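Local coordinates for guanine nucleotide exchange protein (Legionella pneumophila, PDB 1XSZ), which probably acts as a guanine nucleotide exchange factor for ADP-ribosylation factor GTPases, with a C-terminal domain forming a cap over the active site of its Sec7 domain, at residues I142-D147 with S187-K192. Sequence-based numbering, arbitrary orientation.
Sequences IMLNTD and SEIKAK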
loop_
_atom_site.group_PDB
_atom_site.type_symbol
_atom_site.label_atom_id
_atom_site.label_comp_id
_atom_site.label_asym_id
_atom_site.label_seq_id
_atom_site.Cartn_x
_atom_site.Cartn_y
_atom_site.Cartn_z
ATOM N N ILE A 142 -9.542 4.313 -12.340
ATOM C CA ILE A 142 -9.578 3.195 -11.403
ATOM C C ILE A 142 -10.934 3.191 -10.678
ATOM O O ILE A 142 -11.547 2.139 -10.511
ATOM C CB ILE A 142 -8.400 3.282 -10.409
ATOM C CG1 ILE A 142 -7.102 2.955 -11.157
ATOM C CG2 ILE A 142 -8.605 2.315 -9.238
ATOM C CD1 ILE A 142 -5.844 3.274 -10.387
ATOM N N MET A 143 -11.418 4.361 -10.263
ATOM C CA MET A 143 -12.724 4.407 -9.608
ATOM C C MET A 143 -13.819 4.011 -10.593
ATOM O O MET A 143 -14.765 3.303 -10.236
ATOM C CB MET A 143 -13.046 5.810 -9.073
ATOM C CG MET A 143 -12.258 6.227 -7.844
ATOM S SD MET A 143 -12.932 7.706 -7.032
ATOM C CE MET A 143 -12.608 8.948 -8.259
ATOM N N LEU A 144 -13.706 4.485 -11.830
ATOM C CA LEU A 144 -14.705 4.181 -12.845
ATOM C C LEU A 144 -14.769 2.677 -13.127
ATOM O O LEU A 144 -15.843 2.132 -13.387
ATOM C CB LEU A 144 -14.397 4.964 -14.130
ATOM C CG LEU A 144 -15.410 4.847 -15.266
ATOM C CD1 LEU A 144 -16.786 5.299 -14.788
ATOM C CD2 LEU A 144 -14.950 5.712 -16.431
ATOM N N ASN A 145 -13.619 2.010 -13.080
ATOM C CA ASN A 145 -13.581 0.565 -13.296
ATOM C C ASN A 145 -14.474 -0.136 -12.259
ATOM O O ASN A 145 -15.257 -1.018 -12.600
ATOM C CB ASN A 145 -12.132 0.075 -13.205
ATOM C CG ASN A 145 -12.007 -1.426 -13.337
ATOM O OD1 ASN A 145 -11.711 -2.127 -12.357
ATOM N ND2 ASN A 145 -12.228 -1.935 -14.538
ATOM N N THR A 146 -14.363 0.261 -10.994
ATOM C CA THR A 146 -15.202 -0.339 -9.958
ATOM C C THR A 146 -16.661 0.064 -10.169
ATOM O O THR A 146 -17.570 -0.761 -10.081
ATOM C CB THR A 146 -14.772 0.123 -8.559
ATOM O OG1 THR A 146 -13.511 -0.462 -8.233
ATOM C CG2 THR A 146 -15.810 -0.288 -7.511
ATOM N N ASP A 147 -16.873 1.339 -10.461
ATOM C CA ASP A 147 -18.219 1.846 -10.662
ATOM C C ASP A 147 -18.975 1.097 -11.759
ATOM O O ASP A 147 -20.142 0.737 -11.587
ATOM C CB ASP A 147 -18.143 3.340 -10.983
ATOM C CG ASP A 147 -19.488 4.017 -10.938
ATOM O OD1 ASP A 147 -20.108 4.193 -12.002
ATOM O OD2 ASP A 147 -19.921 4.373 -9.821
ATOM N N SER A 187 -15.383 4.375 -22.759
ATOM C CA SER A 187 -15.726 3.184 -23.518
ATOM C C SER A 187 -14.708 2.067 -23.352
ATOM O O SER A 187 -15.072 0.896 -23.252
ATOM C CB SER A 187 -15.864 3.538 -24.997
ATOM O OG SER A 187 -16.112 2.379 -25.771
ATOM N N GLU A 188 -13.431 2.428 -23.318
ATOM C CA GLU A 188 -12.388 1.430 -23.159
ATOM C C GLU A 188 -12.497 0.677 -21.847
ATOM O O GLU A 188 -12.466 -0.553 -21.823
ATOM C CB GLU A 188 -11.014 2.078 -23.219
ATOM C CG GLU A 188 -10.529 2.410 -24.602
ATOM C CD GLU A 188 -9.199 3.094 -24.541
ATOM O OE1 GLU A 188 -9.171 4.318 -24.286
ATOM O OE2 GLU A 188 -8.180 2.404 -24.714
ATOM N N ILE A 189 -12.622 1.413 -20.748
ATOM C CA ILE A 189 -12.698 0.758 -19.453
ATOM C C ILE A 189 -14.034 0.042 -19.257
ATOM O O ILE A 189 -14.096 -0.972 -18.560
ATOM C CB ILE A 189 -12.387 1.756 -18.294
ATOM C CG1 ILE A 189 -12.097 0.979 -17.002
ATOM C CG2 ILE A 189 -13.523 2.753 -18.114
ATOM C CD1 ILE A 189 -10.892 0.034 -17.105
ATOM N N LYS A 190 -15.091 0.533 -19.894
ATOM C CA LYS A 190 -16.385 -0.130 -19.791
ATOM C C LYS A 190 -16.332 -1.466 -20.538
ATOM O O LYS A 190 -16.862 -2.473 -20.074
ATOM C CB LYS A 190 -17.490 0.747 -20.392
ATOM C CG LYS A 190 -18.862 0.081 -20.377
ATOM C CD LYS A 190 -19.952 1.022 -20.858
ATOM C CE LYS A 190 -21.290 0.301 -20.919
ATOM N NZ LYS A 190 -22.389 1.210 -21.344
ATOM N N ALA A 191 -15.660 -1.477 -21.687
ATOM C CA ALA A 191 -15.574 -2.681 -22.509
ATOM C C ALA A 191 -14.595 -3.727 -21.998
ATOM O O ALA A 191 -14.779 -4.918 -22.236
ATOM C CB ALA A 191 -15.210 -2.300 -23.946
ATOM N N LYS A 192 -13.559 -3.287 -21.297
ATOM C CA LYS A 192 -12.547 -4.209 -20.799
ATOM C C LYS A 192 -12.066 -3.796 -19.410
ATOM O O LYS A 192 -11.270 -2.873 -19.271
ATOM C CB LYS A 192 -11.372 -4.235 -21.779
ATOM C CG LYS A 192 -10.296 -5.261 -21.463
ATOM C CD LYS A 192 -9.196 -5.219 -22.517
ATOM C CE LYS A 192 -8.113 -6.240 -22.230
ATOM N NZ LYS A 192 -7.068 -6.243 -23.293
#
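Ile189 reaches helix 131-149 with both of its branches and meets Leu144 with one and Asn145 with the other, a compact example of how a beta-branched residue can serve two neighbours on one helix. The bond from CA to CB points toward that helix, and CB is the fork. The shorter arm, CG2, lies 3.7 Å from Leu144 CD2 and 4.0 Å from Leu144 CG, a plain apolar contact between obliquely running side chains. With chi1 at -165°, CG1 stands opposite the backbone N and the longer arm is carried to Asn145, passing its CB at 3.9 Å. Helices 131-149 and 179-191 both belong to the all-helical Sec7 domain, and between segments 142-147 and 187-192 the nearest CA atoms are those of Asn145 and Ile189, 6.2 Å apart. Met143 and Thr146 touch helix 252-258 of the capping domain, so this Sec7 helix also borders the cap. At the tip of Ile189, CD1 comes to 4.1 Å from Asn145 CB and lies beside the carboxamide, the two side chains meeting at nearly a right angle. No hydrogen bond joins the two segments; from further along helix 131-149, His149 NE2 is hydrogen-bonded to Ile189 O, while Pro193, Phe194 and Trp288 also pack on Asn145.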